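Local coordinates for beta-N-acetylhexosaminidase (Streptomyces plicatus, PDB 1JAK), which hydrolytically removes terminal, non-reducing N-acetylhexosamine residues from beta-linked glycosides by substrate-assisted catalysis, as a family 20 glycoside hydrolase, at the IFG site. Numbering follows the deposited sequence.

The IFG site. Residues 168, 197, 256, 282, 319-320, 350, 367, 399, 401-402, 412, 414, 448, 450. With IFG ((2R,3R,4S,5R)-2-acetamido-3,4-dihydroxy-5-hydroxymethyl-piperidine), chain B.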
loop_
_atom_site.group_PDB
_atom_site.type_symbol
_atom_site.label_atom_id
_atom_site.label_comp_id
_atom_site.label_asym_id
_atom_site.label_seq_id
_atom_site.Cartn_x
_atom_site.Cartn_y
_atom_site.Cartn_z
ATOM N N ARG A 168 -2.068 -1.117 16.445
ATOM C CA ARG A 168 -2.135 -2.341 17.248
ATOM C C ARG A 168 -0.741 -2.694 17.762
ATOM O O ARG A 168 -0.567 -3.020 18.935
ATOM C CB ARG A 168 -2.768 -3.467 16.428
ATOM C CG ARG A 168 -4.304 -3.432 16.472
ATOM C CD ARG A 168 -4.876 -2.010 16.333
ATOM N NE ARG A 168 -6.339 -2.015 16.427
ATOM C CZ ARG A 168 -7.159 -2.261 15.409
ATOM N NH1 ARG A 168 -6.670 -2.505 14.197
ATOM N NH2 ARG A 168 -8.473 -2.313 15.612
ATOM N N ASP A 197 -5.934 4.099 16.973
ATOM C CA ASP A 197 -6.946 3.094 17.235
ATOM C C ASP A 197 -7.088 2.962 18.742
ATOM O O ASP A 197 -6.698 3.868 19.485
ATOM C CB ASP A 197 -6.569 1.756 16.588
ATOM C CG ASP A 197 -7.791 0.939 16.212
ATOM O OD1 ASP A 197 -8.451 0.398 17.123
ATOM O OD2 ASP A 197 -8.102 0.857 15.005
ATOM N N HIS A 256 -13.071 3.247 17.474
ATOM C CA HIS A 256 -11.634 2.953 17.500
ATOM C C HIS A 256 -10.840 4.143 18.010
ATOM O O HIS A 256 -9.760 4.460 17.499
ATOM C CB HIS A 256 -11.166 2.573 16.095
ATOM C CG HIS A 256 -11.568 1.193 15.690
ATOM N ND1 HIS A 256 -10.919 0.068 16.152
ATOM C CD2 HIS A 256 -12.580 0.750 14.907
ATOM C CE1 HIS A 256 -11.516 -1.009 15.673
ATOM N NE2 HIS A 256 -12.527 -0.624 14.914
ATOM N N VAL A 282 -12.679 -5.219 19.111
ATOM C CA VAL A 282 -13.032 -3.978 18.424
ATOM C C VAL A 282 -14.496 -3.603 18.650
ATOM O O VAL A 282 -15.309 -4.447 19.028
ATOM C CB VAL A 282 -12.839 -4.089 16.883
ATOM C CG1 VAL A 282 -11.427 -4.545 16.556
ATOM C CG2 VAL A 282 -13.874 -5.044 16.284
ATOM N N ASP A 319 -15.292 2.965 10.732
ATOM C CA ASP A 319 -15.599 1.549 10.875
ATOM C C ASP A 319 -15.893 1.129 12.305
ATOM O O ASP A 319 -15.392 1.721 13.264
ATOM C CB ASP A 319 -14.415 0.714 10.398
ATOM C CG ASP A 319 -13.171 0.961 11.239
ATOM O OD1 ASP A 319 -12.735 2.127 11.299
ATOM O OD2 ASP A 319 -12.640 0.005 11.848
ATOM N N GLU A 320 -16.703 0.086 12.428
ATOM C CA GLU A 320 -17.022 -0.509 13.716
ATOM C C GLU A 320 -17.300 0.457 14.868
ATOM O O GLU A 320 -16.788 0.284 15.975
ATOM C CB GLU A 320 -15.881 -1.473 14.078
ATOM C CG GLU A 320 -15.592 -2.473 12.953
ATOM C CD GLU A 320 -14.329 -3.294 13.161
ATOM O OE1 GLU A 320 -13.416 -2.839 13.882
ATOM O OE2 GLU A 320 -14.239 -4.393 12.580
ATOM N N TRP A 350 -14.147 4.373 5.719
ATOM C CA TRP A 350 -14.487 2.981 5.450
ATOM C C TRP A 350 -15.916 3.031 4.913
ATOM O O TRP A 350 -16.599 4.043 5.096
ATOM C CB TRP A 350 -14.368 2.149 6.727
ATOM C CG TRP A 350 -12.939 2.078 7.208
ATOM C CD1 TRP A 350 -12.380 2.787 8.231
ATOM C CD2 TRP A 350 -11.883 1.290 6.641
ATOM N NE1 TRP A 350 -11.039 2.492 8.338
ATOM C CE2 TRP A 350 -10.709 1.574 7.375
ATOM C CE3 TRP A 350 -11.815 0.366 5.587
ATOM C CZ2 TRP A 350 -9.475 0.969 7.088
ATOM C CZ3 TRP A 350 -10.587 -0.238 5.302
ATOM C CH2 TRP A 350 -9.435 0.069 6.053
ATOM N N TRP A 367 -14.793 -2.845 2.732
ATOM C CA TRP A 367 -14.106 -3.993 3.307
ATOM C C TRP A 367 -15.076 -5.140 3.601
ATOM O O TRP A 367 -14.826 -5.978 4.474
ATOM C CB TRP A 367 -13.342 -3.586 4.578
ATOM C CG TRP A 367 -14.174 -2.971 5.672
ATOM C CD1 TRP A 367 -14.774 -1.742 5.663
ATOM C CD2 TRP A 367 -14.450 -3.542 6.956
ATOM N NE1 TRP A 367 -15.404 -1.512 6.867
ATOM C CE2 TRP A 367 -15.220 -2.602 7.678
ATOM C CE3 TRP A 367 -14.118 -4.757 7.570
ATOM C CZ2 TRP A 367 -15.666 -2.838 8.986
ATOM C CZ3 TRP A 367 -14.559 -4.993 8.874
ATOM C CH2 TRP A 367 -15.326 -4.036 9.566
ATOM N N TYR A 399 -7.392 -8.597 2.936
ATOM C CA TYR A 399 -6.943 -8.307 4.294
ATOM C C TYR A 399 -5.776 -9.264 4.538
ATOM O O TYR A 399 -5.971 -10.469 4.720
ATOM C CB TYR A 399 -8.085 -8.551 5.289
ATOM C CG TYR A 399 -8.885 -7.304 5.595
ATOM C CD1 TYR A 399 -9.132 -6.348 4.607
ATOM C CD2 TYR A 399 -9.380 -7.069 6.878
ATOM C CE1 TYR A 399 -9.842 -5.184 4.891
ATOM C CE2 TYR A 399 -10.094 -5.907 7.174
ATOM C CZ TYR A 399 -10.315 -4.969 6.175
ATOM O OH TYR A 399 -10.978 -3.802 6.462
ATOM N N ASP A 401 -3.943 -9.724 7.050
ATOM C CA ASP A 401 -3.831 -10.275 8.396
ATOM C C ASP A 401 -4.673 -11.541 8.529
ATOM O O ASP A 401 -4.602 -12.231 9.545
ATOM C CB ASP A 401 -4.294 -9.249 9.437
ATOM C CG ASP A 401 -5.763 -8.892 9.288
ATOM O OD1 ASP A 401 -6.186 -8.581 8.158
ATOM O OD2 ASP A 401 -6.494 -8.914 10.300
ATOM N N MET A 402 -5.470 -11.852 7.511
ATOM C CA MET A 402 -6.319 -13.039 7.583
ATOM C C MET A 402 -5.534 -14.321 7.319
ATOM O O MET A 402 -4.707 -14.385 6.409
ATOM C CB MET A 402 -7.489 -12.926 6.598
ATOM C CG MET A 402 -8.814 -13.467 7.143
ATOM S SD MET A 402 -9.381 -12.602 8.635
ATOM C CE MET A 402 -9.580 -10.927 8.003
ATOM N N LEU A 412 -5.745 -13.519 11.796
ATOM C CA LEU A 412 -7.097 -13.729 12.306
ATOM C C LEU A 412 -7.932 -14.609 11.378
ATOM O O LEU A 412 -7.529 -14.891 10.248
ATOM C CB LEU A 412 -7.789 -12.379 12.508
ATOM C CG LEU A 412 -7.084 -11.426 13.479
ATOM C CD1 LEU A 412 -7.899 -10.156 13.624
ATOM C CD2 LEU A 412 -6.908 -12.097 14.840
ATOM N N TRP A 414 -11.793 -14.351 11.522
ATOM C CA TRP A 414 -13.194 -13.940 11.543
ATOM C C TRP A 414 -13.832 -13.818 10.159
ATOM O O TRP A 414 -15.047 -13.963 10.020
ATOM C CB TRP A 414 -13.353 -12.618 12.305
ATOM C CG TRP A 414 -12.698 -11.447 11.638
ATOM C CD1 TRP A 414 -11.430 -10.978 11.852
ATOM C CD2 TRP A 414 -13.274 -10.605 10.634
ATOM N NE1 TRP A 414 -11.185 -9.892 11.040
ATOM C CE2 TRP A 414 -12.300 -9.643 10.283
ATOM C CE3 TRP A 414 -14.522 -10.570 9.993
ATOM C CZ2 TRP A 414 -12.534 -8.656 9.318
ATOM C CZ3 TRP A 414 -14.756 -9.587 9.036
ATOM C CH2 TRP A 414 -13.764 -8.642 8.708
ATOM N N TRP A 448 -3.445 -5.492 9.018
ATOM C CA TRP A 448 -3.761 -5.171 10.405
ATOM C C TRP A 448 -2.752 -5.869 11.307
ATOM O O TRP A 448 -2.269 -6.954 10.981
ATOM C CB TRP A 448 -5.191 -5.612 10.716
ATOM C CG TRP A 448 -6.181 -4.899 9.844
ATOM C CD1 TRP A 448 -6.822 -5.394 8.743
ATOM C CD2 TRP A 448 -6.601 -3.536 9.974
ATOM N NE1 TRP A 448 -7.615 -4.420 8.177
ATOM C CE2 TRP A 448 -7.498 -3.271 8.915
ATOM C CE3 TRP A 448 -6.305 -2.513 10.884
ATOM C CZ2 TRP A 448 -8.105 -2.022 8.741
ATOM C CZ3 TRP A 448 -6.910 -1.270 10.714
ATOM C CH2 TRP A 448 -7.801 -1.037 9.649
ATOM N N GLU A 450 -2.976 -6.771 14.939
ATOM C CA GLU A 450 -3.313 -7.307 16.253
ATOM C C GLU A 450 -2.374 -8.455 16.625
ATOM O O GLU A 450 -2.016 -8.617 17.791
ATOM C CB GLU A 450 -4.748 -7.849 16.285
ATOM C CG GLU A 450 -5.824 -6.812 16.530
ATOM C CD GLU A 450 -6.387 -6.216 15.257
ATOM O OE1 GLU A 450 -5.746 -6.333 14.192
ATOM O OE2 GLU A 450 -7.478 -5.617 15.333
HETATM N N1 IFG B . -11.749 -4.821 11.362
HETATM C C2 IFG B . -11.200 -3.535 11.866
HETATM C C3 IFG B . -9.622 -3.451 11.943
HETATM C C4 IFG B . -8.949 -4.761 12.401
HETATM C C5 IFG B . -9.469 -5.905 11.527
HETATM C C6 IFG B . -8.865 -7.276 11.812
HETATM C C7 IFG B . -11.592 -2.482 9.677
HETATM C C8 IFG B . -12.043 -1.389 8.742
HETATM C C9 IFG B . -10.994 -6.061 11.599
HETATM N N2 IFG B . -11.710 -2.421 11.037
HETATM O O7 IFG B . -11.108 -3.477 9.156
HETATM O O3 IFG B . -9.250 -2.395 12.820
HETATM O O4 IFG B . -9.310 -5.011 13.759
HETATM O O6 IFG B . -8.991 -8.141 10.689
HETATM O O HOH W 1 -9.890 0.157 12.599
#
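This is the active-site pocket of the family 20 catalytic alpha/beta barrel, occupied by the azasugar inhibitor IFG, which the protein buries almost completely. Trp448 forms the floor. Its indole lies flat under the piperidine ring, with IFG C3 3.4 Å from the centroid of its six-membered ring and C5 over the five-membered ring. An alanine here would remove this platform and would probably leave the piperidine ring loosely held.

Asp319 and Glu320 are the family's catalytic pair. Asp319 OD2 accepts a hydrogen bond from the acetamido N2 of IFG at 2.7 Å, approached from above the carboxylate plane. In the natural reaction this residue orients the substrate acetamide and probably stabilises its charge. Glu320, the general acid/base, accepts a hydrogen bond from the ring nitrogen N1 of IFG on OE2 at 2.8 Å, also from above its plane. If N1 is protonated, its charge would probably strengthen this bond. His256 NE2 donates to the anti lone pair of Glu320 OE1, and His256 ND1 donates to Asp197 OD1; this chain may tune the ionisation of Glu320.

The acetamide methyl C8 sits between the faces of Trp350 and Trp367. Tyr399 OH donates to the acetamide oxygen, IFG O7, at 2.7 Å. Together they fix the acetamide's rotation.

NH1 and NH2 of Arg168 both donate end-on to the 3-hydroxyl, IFG O3, nearly in the guanidinium plane. Asp197 and Glu450 lie on opposite faces of that guanidinium. The Glu450 chain bends at chi2 (91°), and its OE2 accepts a hydrogen bond from the 4-hydroxyl, IFG O4, at 2.5 Å through its syn lone pair. The hydroxymethyl oxygen, IFG O6, donates to the syn lone pair of Asp401 OD2 and accepts from Trp414 NE1, 2.8 Å away in the indole plane, at 166° at the hydrogen.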